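Local coordinates for uncharacterized protein (Bacillus subtilis, PDB 5DQV), which probably hydrolyses nucleotides to release pyrophosphate, as a metal-dependent pyrophosphohydrolase of the HD-domain superfamily, at residues D53-I67 with D95-S107. Residues are numbered along the deposited sequence; the frame is centred on the assembly and turned at random.
Sequences DLFIVETAALVHDLI and DADRVIHIITKMS. With NI (nickel (II) ion), chain C.
Ala60 and Val99 bring the backbones closest, CA to CA 5.3 Å, where helices 54-63 and 95-106 cross at -48°, axes 9.4 Å apart. Packing is knobs-into-holes: Ile56 sits among Asp95, Arg98, Val99 and Ile102, and Val99 among Ile56, Thr59, Ala60 and Val63. With CG1 anti to the backbone N (chi1 165°), Val99 aims that methyl at Val63 CG2, 3.7 Å away, and CG2 at Thr59. In the modelled conformer of Arg98, one of two, Ile56 CG1 lies over the centre of one guanidinium face, 3.6 Å from CZ. There Arg98 NH1 makes a weak salt bridge with Asp53 OD2 (3.4 Å), carboxylate and guanidinium planes nearly perpendicular; NH2 pairs with Glu122. Asp53 N-caps helix 54-63, OD1 accepting from Ile56 N at 3.0 Å, so an alanine here would probably leave the helix uncapped and Arg98 without one of its acidic partners. Ile103 CG2 packs on His64 CA and Met106 CE approaches the imidazole obliquely. His64 ND1 donates in the ring plane to Ala61 O (2.8 Å), which fixes the ring's rotation while NE2 binds nickel at 2.0 Å. With ligands His35 and Asp130, and Asp65 beside the ion, it completes the H...HD...D metal site of the HD-domain superfamily.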
ATOM      1  N   ASP A  53     -21.535  -9.063 -25.054  1.00 25.67           N
ATOM      2  CA  ASP A  53     -22.615  -8.070 -24.956  1.00 27.04           C
ATOM      3  C   ASP A  53     -22.200  -6.938 -24.040  1.00 25.92           C
ATOM      4  O   ASP A  53     -22.103  -7.143 -22.823  1.00 24.94           O
ATOM      5  CB  ASP A  53     -23.869  -8.709 -24.405  1.00 27.66           C
ATOM      6  CG  ASP A  53     -25.073  -7.740 -24.394  1.00 31.99           C
ATOM      7  OD1 ASP A  53     -25.067  -6.583 -23.861  1.00 33.86           O
ATOM      8  OD2 ASP A  53     -26.063  -8.180 -24.921  1.00 34.79           O
ATOM      9  N   LEU A  54     -21.969  -5.751 -24.591  1.00 26.28           N
ATOM     10  CA  LEU A  54     -21.355  -4.651 -23.797  1.00 26.36           C
ATOM     11  C   LEU A  54     -22.285  -4.080 -22.703  1.00 26.36           C
ATOM     12  O   LEU A  54     -21.822  -3.643 -21.625  1.00 24.94           O
ATOM     13  CB  LEU A  54     -20.881  -3.511 -24.710  1.00 26.90           C
ATOM     14  CG  LEU A  54     -19.774  -3.819 -25.706  1.00 29.89           C
ATOM     15  CD1 LEU A  54     -19.266  -2.551 -26.448  1.00 27.46           C
ATOM     16  CD2 LEU A  54     -18.585  -4.594 -25.042  1.00 27.86           C
ATOM     17  N   PHE A  55     -23.591  -4.082 -22.976  1.00 27.16           N
ATOM     18  CA  PHE A  55     -24.513  -3.571 -21.990  1.00 27.26           C
ATOM     19  C   PHE A  55     -24.535  -4.481 -20.779  1.00 25.21           C
ATOM     20  O   PHE A  55     -24.529  -4.011 -19.628  1.00 24.15           O
ATOM     21  CB  PHE A  55     -25.920  -3.381 -22.576  1.00 29.89           C
ATOM     22  CG  PHE A  55     -26.901  -2.809 -21.591  1.00 31.11           C
ATOM     23  CD1 PHE A  55     -26.724  -1.526 -21.104  1.00 33.40           C
ATOM     24  CD2 PHE A  55     -27.974  -3.556 -21.146  1.00 33.18           C
ATOM     25  CE1 PHE A  55     -27.589  -0.991 -20.199  1.00 36.69           C
ATOM     26  CE2 PHE A  55     -28.848  -3.050 -20.253  1.00 35.07           C
ATOM     27  CZ  PHE A  55     -28.668  -1.733 -19.777  1.00 38.49           C
ATOM     28  N   ILE A  56     -24.527  -5.794 -21.020  1.00 24.93           N
ATOM     29  CA  ILE A  56     -24.573  -6.726 -19.904  1.00 25.07           C
ATOM     30  C   ILE A  56     -23.247  -6.638 -19.159  1.00 23.15           C
ATOM     31  O   ILE A  56     -23.212  -6.658 -17.923  1.00 24.00           O
ATOM     32  CB  ILE A  56     -24.872  -8.197 -20.351  1.00 24.63           C
ATOM     33  CG1 ILE A  56     -26.276  -8.345 -20.971  1.00 29.62           C
ATOM     34  CG2 ILE A  56     -24.699  -9.141 -19.201  1.00 24.82           C
ATOM     35  CD1 ILE A  56     -27.442  -7.839 -20.042  1.00 29.91           C
ATOM     36  N   VAL A  57     -22.152  -6.537 -19.892  1.00 22.82           N
ATOM     37  CA  VAL A  57     -20.842  -6.474 -19.255  1.00 21.19           C
ATOM     38  C   VAL A  57     -20.752  -5.245 -18.348  1.00 20.61           C
ATOM     39  O   VAL A  57     -20.335  -5.346 -17.175  1.00 18.17           O
ATOM     40  CB  VAL A  57     -19.721  -6.422 -20.284  1.00 23.07           C
ATOM     41  CG1 VAL A  57     -18.425  -5.914 -19.610  1.00 22.70           C
ATOM     42  CG2 VAL A  57     -19.512  -7.812 -20.931  1.00 21.05           C
ATOM     43  N   GLU A  58     -21.182  -4.090 -18.875  1.00 20.45           N
ATOM     44  CA  GLU A  58     -21.065  -2.859 -18.086  1.00 20.45           C
ATOM     45  C   GLU A  58     -21.965  -2.882 -16.848  1.00 19.46           C
ATOM     46  O   GLU A  58     -21.539  -2.458 -15.775  1.00 20.42           O
ATOM     47  CB  GLU A  58     -21.364  -1.652 -18.924  1.00 22.15           C
ATOM     48  CG  GLU A  58     -21.020  -0.374 -18.252  1.00 23.39           C
ATOM     49  CD  GLU A  58     -21.269   0.813 -19.119  1.00 30.57           C
ATOM     50  OE1 GLU A  58     -21.753   0.674 -20.285  1.00 34.26           O
ATOM     51  OE2 GLU A  58     -21.048   1.905 -18.588  1.00 31.93           O
ATOM     52  N   THR A  59     -23.207  -3.301 -17.020  1.00 19.74           N
ATOM     53  CA  THR A  59     -24.155  -3.429 -15.932  1.00 21.06           C
ATOM     54  C   THR A  59     -23.701  -4.382 -14.855  1.00 21.03           C
ATOM     55  O   THR A  59     -23.675  -4.003 -13.671  1.00 22.31           O
ATOM     56  CB  THR A  59     -25.567  -3.792 -16.424  1.00 22.37           C
ATOM     57  OG1 THR A  59     -25.990  -2.802 -17.360  1.00 24.91           O
ATOM     58  CG2 THR A  59     -26.525  -3.835 -15.247  1.00 22.68           C
ATOM     59  N   ALA A  60     -23.260  -5.580 -15.254  1.00 20.07           N
ATOM     60  CA  ALA A  60     -22.690  -6.520 -14.296  1.00 19.62           C
ATOM     61  C   ALA A  60     -21.468  -5.999 -13.586  1.00 18.97           C
ATOM     62  O   ALA A  60     -21.321  -6.136 -12.356  1.00 18.92           O
ATOM     63  CB  ALA A  60     -22.398  -7.891 -14.984  1.00 19.85           C
ATOM     64  N   ALA A  61     -20.605  -5.327 -14.330  1.00 18.76           N
ATOM     65  CA  ALA A  61     -19.407  -4.748 -13.715  1.00 19.30           C
ATOM     66  C   ALA A  61     -19.825  -3.739 -12.679  1.00 19.20           C
ATOM     67  O   ALA A  61     -19.296  -3.706 -11.574  1.00 20.51           O
ATOM     68  CB  ALA A  61     -18.509  -4.096 -14.782  1.00 18.21           C
ATOM     69  N   LEU A  62     -20.798  -2.905 -13.038  1.00 20.34           N
ATOM     70  CA  LEU A  62     -21.214  -1.823 -12.116  1.00 20.39           C
ATOM     71  C   LEU A  62     -21.797  -2.389 -10.827  1.00 20.58           C
ATOM     72  O   LEU A  62     -21.535  -1.852  -9.761  1.00 21.25           O
ATOM     73  CB  LEU A  62     -22.173  -0.893 -12.792  1.00 20.26           C
ATOM     74  CG  LEU A  62     -21.554   0.034 -13.850  1.00 20.53           C
ATOM     75  CD1 LEU A  62     -22.669   0.713 -14.662  1.00 20.68           C
ATOM     76  CD2 LEU A  62     -20.582   1.083 -13.162  1.00 21.99           C
ATOM     77  N   VAL A  63     -22.570  -3.478 -10.901  1.00 21.00           N
ATOM     78  CA  VAL A  63     -23.237  -4.007  -9.683  1.00 21.52           C
ATOM     79  C   VAL A  63     -22.547  -5.196  -9.058  1.00 23.71           C
ATOM     80  O   VAL A  63     -23.034  -5.711  -8.044  1.00 24.53           O
ATOM     81  CB  VAL A  63     -24.746  -4.318  -9.936  1.00 21.70           C
ATOM     82  CG1 VAL A  63     -25.470  -3.029 -10.491  1.00 20.78           C
ATOM     83  CG2 VAL A  63     -24.901  -5.539 -10.933  1.00 19.00           C
ATOM     84  N   HIS A  64     -21.370  -5.568  -9.587  1.00 24.35           N
ATOM     85  CA  HIS A  64     -20.726  -6.849  -9.241  1.00 25.90           C
ATOM     86  C   HIS A  64     -20.424  -6.960  -7.745  1.00 27.50           C
ATOM     87  O   HIS A  64     -20.455  -8.071  -7.205  1.00 30.55           O
ATOM     88  CB  HIS A  64     -19.463  -7.111 -10.135  1.00 25.62           C
ATOM     89  CG  HIS A  64     -18.164  -6.578  -9.597  1.00 26.15           C
ATOM     90  ND1 HIS A  64     -17.709  -5.304  -9.864  1.00 26.18           N
ATOM     91  CD2 HIS A  64     -17.191  -7.173  -8.847  1.00 27.85           C
ATOM     92  CE1 HIS A  64     -16.550  -5.104  -9.250  1.00 28.58           C
ATOM     93  NE2 HIS A  64     -16.211  -6.226  -8.622  1.00 28.55           N
ATOM     94  N   ASP A  65     -20.213  -5.831  -7.072  1.00 26.03           N
ATOM     95  CA  ASP A  65     -19.807  -5.813  -5.662  1.00 28.22           C
ATOM     96  C   ASP A  65     -20.949  -5.602  -4.668  1.00 27.56           C
ATOM     97  O   ASP A  65     -20.700  -5.653  -3.436  1.00 28.89           O
ATOM     98  CB  ASP A  65     -18.913  -4.573  -5.382  1.00 29.57           C
ATOM     99  CG  ASP A  65     -17.441  -4.846  -5.436  1.00 36.16           C
ATOM    100  OD1 ASP A  65     -16.973  -5.933  -5.908  1.00 40.33           O
ATOM    101  OD2 ASP A  65     -16.733  -3.888  -5.010  1.00 40.87           O
ATOM    102  N   LEU A  66     -22.149  -5.254  -5.142  1.00 24.92           N
ATOM    103  CA  LEU A  66     -23.152  -4.668  -4.259  1.00 25.46           C
ATOM    104  C   LEU A  66     -23.646  -5.747  -3.276  1.00 25.13           C
ATOM    105  O   LEU A  66     -24.108  -5.411  -2.209  1.00 24.90           O
ATOM    106  CB  LEU A  66     -24.336  -4.096  -5.023  1.00 24.09           C
ATOM    107  CG  LEU A  66     -24.131  -2.837  -5.886  1.00 24.91           C
ATOM    108  CD1 LEU A  66     -25.440  -2.511  -6.514  1.00 26.05           C
ATOM    109  CD2 LEU A  66     -23.605  -1.665  -5.037  1.00 29.23           C
ATOM    110  N   ILE A  67     -23.547  -7.003  -3.686  1.00 24.19           N
ATOM    111  CA  ILE A  67     -23.988  -8.133  -2.873  1.00 26.70           C
ATOM    112  C   ILE A  67     -22.864  -8.859  -2.137  1.00 29.04           C
ATOM    113  O   ILE A  67     -23.105  -9.858  -1.473  1.00 29.27           O
ATOM    114  CB  ILE A  67     -24.795  -9.136  -3.707  1.00 26.22           C
ATOM    115  CG1 ILE A  67     -23.937  -9.888  -4.742  1.00 28.18           C
ATOM    116  CG2 ILE A  67     -25.922  -8.413  -4.429  1.00 22.78           C
ATOM    117  CD1 ILE A  67     -24.660 -11.155  -5.351  1.00 26.99           C
ATOM    118  N   ASP A  95     -32.379  -9.461 -19.491  1.00 28.58           N
ATOM    119  CA  ASP A  95     -31.106  -8.833 -19.212  1.00 27.15           C
ATOM    120  C   ASP A  95     -30.821  -8.783 -17.741  1.00 25.81           C
ATOM    121  O   ASP A  95     -29.688  -9.056 -17.305  1.00 25.74           O
ATOM    122  CB  ASP A  95     -31.082  -7.417 -19.780  1.00 27.25           C
ATOM    123  CG  ASP A  95     -30.898  -7.421 -21.280  1.00 30.62           C
ATOM    124  OD1 ASP A  95     -30.444  -8.442 -21.839  1.00 34.59           O
ATOM    125  OD2 ASP A  95     -31.212  -6.416 -21.871  1.00 34.27           O
ATOM    126  N   ALA A  96     -31.845  -8.449 -16.971  1.00 24.24           N
ATOM    127  CA  ALA A  96     -31.710  -8.426 -15.541  1.00 23.51           C
ATOM    128  C   ALA A  96     -31.374  -9.823 -14.958  1.00 23.79           C
ATOM    129  O   ALA A  96     -30.491  -9.967 -14.107  1.00 22.16           O
ATOM    130  CB  ALA A  96     -32.989  -7.815 -14.916  1.00 23.70           C
ATOM    131  N   ASP A  97     -32.013 -10.865 -15.475  1.00 26.35           N
ATOM    132  CA  ASP A  97     -31.710 -12.232 -15.055  1.00 27.68           C
ATOM    133  C   ASP A  97     -30.232 -12.591 -15.374  1.00 27.42           C
ATOM    134  O   ASP A  97     -29.546 -13.242 -14.545  1.00 25.98           O
ATOM    135  CB  ASP A  97     -32.640 -13.242 -15.795  1.00 30.96           C
ATOM    136  CG  ASP A  97     -34.001 -13.371 -15.171  1.00 34.30           C
ATOM    137  OD1 ASP A  97     -34.222 -12.806 -14.096  1.00 33.62           O
ATOM    138  OD2 ASP A  97     -34.876 -14.053 -15.760  1.00 41.52           O
ATOM    139  N   ARG A  98     -29.752 -12.191 -16.569  1.00 26.22           N
ATOM    140  CA  ARG A  98     -28.380 -12.472 -17.001  0.50 27.01           C
ATOM    141  C   ARG A  98     -27.400 -11.819 -16.031  1.00 25.12           C
ATOM    142  O   ARG A  98     -26.397 -12.413 -15.661  1.00 25.75           O
ATOM    143  CB  ARG A  98     -28.102 -11.939 -18.429  0.50 28.09           C
ATOM    144  CG  ARG A  98     -28.678 -12.746 -19.579  0.50 30.47           C
ATOM    145  CD  ARG A  98     -28.488 -12.054 -20.955  0.50 30.55           C
ATOM    146  NE  ARG A  98     -27.112 -12.122 -21.466  0.50 30.40           N
ATOM    147  CZ  ARG A  98     -26.687 -11.538 -22.592  0.50 32.29           C
ATOM    148  NH1 ARG A  98     -27.525 -10.853 -23.375  0.50 32.91           N
ATOM    149  NH2 ARG A  98     -25.411 -11.665 -22.964  0.50 32.27           N
ATOM    150  N   VAL A  99     -27.689 -10.568 -15.661  1.00 22.14           N
ATOM    151  CA  VAL A  99     -26.835  -9.822 -14.770  1.00 20.70           C
ATOM    152  C   VAL A  99     -26.805 -10.513 -13.396  1.00 21.68           C
ATOM    153  O   VAL A  99     -25.721 -10.776 -12.860  1.00 21.50           O
ATOM    154  CB  VAL A  99     -27.272  -8.372 -14.646  1.00 19.56           C
ATOM    155  CG1 VAL A  99     -26.586  -7.719 -13.425  1.00 18.84           C
ATOM    156  CG2 VAL A  99     -26.906  -7.646 -15.968  1.00 19.86           C
ATOM    157  N   ILE A 100     -27.967 -10.953 -12.908  1.00 21.21           N
ATOM    158  CA  ILE A 100     -28.040 -11.634 -11.617  1.00 22.28           C
ATOM    159  C   ILE A 100     -27.248 -12.950 -11.651  1.00 24.03           C
ATOM    160  O   ILE A 100     -26.481 -13.246 -10.705  1.00 25.13           O
ATOM    161  CB  ILE A 100     -29.531 -11.773 -11.167  1.00 23.30           C
ATOM    162  CG1 ILE A 100     -30.136 -10.405 -10.843  1.00 22.18           C
ATOM    163  CG2 ILE A 100     -29.751 -12.817  -9.989  1.00 23.70           C
ATOM    164  CD1 ILE A 100     -29.334  -9.518  -9.836  1.00 20.65           C
ATOM    165  N   HIS A 101     -27.379 -13.715 -12.731  1.00 26.00           N
ATOM    166  CA  HIS A 101     -26.677 -14.978 -12.858  0.50 29.69           C
ATOM    167  C   HIS A 101     -25.157 -14.767 -12.804  1.00 29.16           C
ATOM    168  O   HIS A 101     -24.442 -15.579 -12.240  1.00 30.77           O
ATOM    169  CB  HIS A 101     -27.084 -15.729 -14.133  0.50 32.36           C
ATOM    170  CG  HIS A 101     -28.429 -16.402 -14.061  0.50 36.60           C
ATOM    171  ND1 HIS A 101     -28.752 -17.341 -13.099  0.50 42.78           N
ATOM    172  CD2 HIS A 101     -29.505 -16.329 -14.883  0.50 38.99           C
ATOM    173  CE1 HIS A 101     -29.983 -17.778 -13.306  0.50 42.35           C
ATOM    174  NE2 HIS A 101     -30.464 -17.175 -14.379  0.50 41.28           N
ATOM    175  N   ILE A 102     -24.667 -13.659 -13.370  1.00 26.52           N
ATOM    176  CA  ILE A 102     -23.239 -13.350 -13.308  1.00 27.00           C
ATOM    177  C   ILE A 102     -22.832 -13.085 -11.864  1.00 27.35           C
ATOM    178  O   ILE A 102     -21.919 -13.742 -11.340  1.00 29.34           O
ATOM    179  CB  ILE A 102     -22.857 -12.111 -14.180  1.00 25.48           C
ATOM    180  CG1 ILE A 102     -23.019 -12.438 -15.668  1.00 26.27           C
ATOM    181  CG2 ILE A 102     -21.374 -11.684 -13.897  1.00 26.08           C
ATOM    182  CD1 ILE A 102     -22.920 -11.185 -16.618  1.00 25.58           C
ATOM    183  N   ILE A 103     -23.498 -12.137 -11.211  1.00 24.93           N
ATOM    184  CA  ILE A 103     -22.962 -11.665  -9.919  1.00 25.81           C
ATOM    185  C   ILE A 103     -23.109 -12.661  -8.781  1.00 27.65           C
ATOM    186  O   ILE A 103     -22.327 -12.621  -7.843  1.00 29.67           O
ATOM    187  CB  ILE A 103     -23.503 -10.265  -9.553  1.00 24.27           C
ATOM    188  CG1 ILE A 103     -24.999 -10.310  -9.255  1.00 23.27           C
ATOM    189  CG2 ILE A 103     -23.220  -9.336 -10.732  1.00 23.35           C
ATOM    190  CD1 ILE A 103     -25.630  -8.946  -8.921  1.00 22.61           C
ATOM    191  N   THR A 104     -24.049 -13.592  -8.889  1.00 29.40           N
ATOM    192  CA  THR A 104     -24.266 -14.593  -7.844  1.00 32.10           C
ATOM    193  C   THR A 104     -23.315 -15.748  -8.028  1.00 36.74           C
ATOM    194  O   THR A 104     -22.895 -16.373  -7.043  1.00 38.78           O
ATOM    195  CB  THR A 104     -25.706 -15.112  -7.833  1.00 32.70           C
ATOM    196  OG1 THR A 104     -26.065 -15.585  -9.132  1.00 31.98           O
ATOM    197  CG2 THR A 104     -26.689 -13.975  -7.389  1.00 29.90           C
ATOM    198  N   LYS A 105     -22.983 -16.032  -9.284  1.00 39.08           N
ATOM    199  CA  LYS A 105     -21.897 -16.964  -9.617  1.00 44.68           C
ATOM    200  C   LYS A 105     -20.544 -16.407  -9.128  1.00 45.58           C
ATOM    201  O   LYS A 105     -19.813 -17.104  -8.489  1.00 47.51           O
ATOM    202  CB  LYS A 105     -21.869 -17.260 -11.122  1.00 45.41           C
ATOM    203  CG  LYS A 105     -22.980 -18.244 -11.577  1.00 49.26           C
ATOM    204  CD  LYS A 105     -22.483 -19.301 -12.603  1.00 51.51           C
ATOM    205  N   MET A 106     -20.242 -15.140  -9.436  1.00 45.32           N
ATOM    206  CA  MET A 106     -18.961 -14.507  -9.024  1.00 46.65           C
ATOM    207  C   MET A 106     -18.820 -14.525  -7.493  1.00 47.50           C
ATOM    208  O   MET A 106     -17.791 -14.883  -6.984  1.00 49.20           O
ATOM    209  CB  MET A 106     -18.854 -13.049  -9.515  1.00 43.79           C
ATOM    210  CG  MET A 106     -18.535 -12.824 -11.008  1.00 45.56           C
ATOM    211  SD  MET A 106     -18.327 -11.012 -11.383  1.00 45.71           S
ATOM    212  CE  MET A 106     -16.761 -10.813 -10.466  1.00 45.10           C
ATOM    213  N   SER A 107     -19.868 -14.077  -6.793  1.00 47.30           N
ATOM    214  CA  SER A 107     -19.963 -14.156  -5.315  1.00 48.44           C
ATOM    215  C   SER A 107     -20.508 -15.502  -4.911  1.00 50.64           C
ATOM    216  O   SER A 107     -19.751 -16.459  -4.742  1.00 54.39           O
ATOM    217  CB  SER A 107     -20.900 -13.058  -4.747  1.00 46.76           C
ATOM    218  OG  SER A 107     -20.250 -11.805  -4.595  1.00 46.09           O
TER
HETATM  219 NI    NI C 301     -14.610  -6.203  -7.429  1.00 29.58          NI
HETATM  220  O   HOH W   1     -28.503  -6.697 -24.158  1.00 40.66           O
HETATM  221  O   HOH W   2     -20.694 -10.622  -6.882  1.00 41.49           O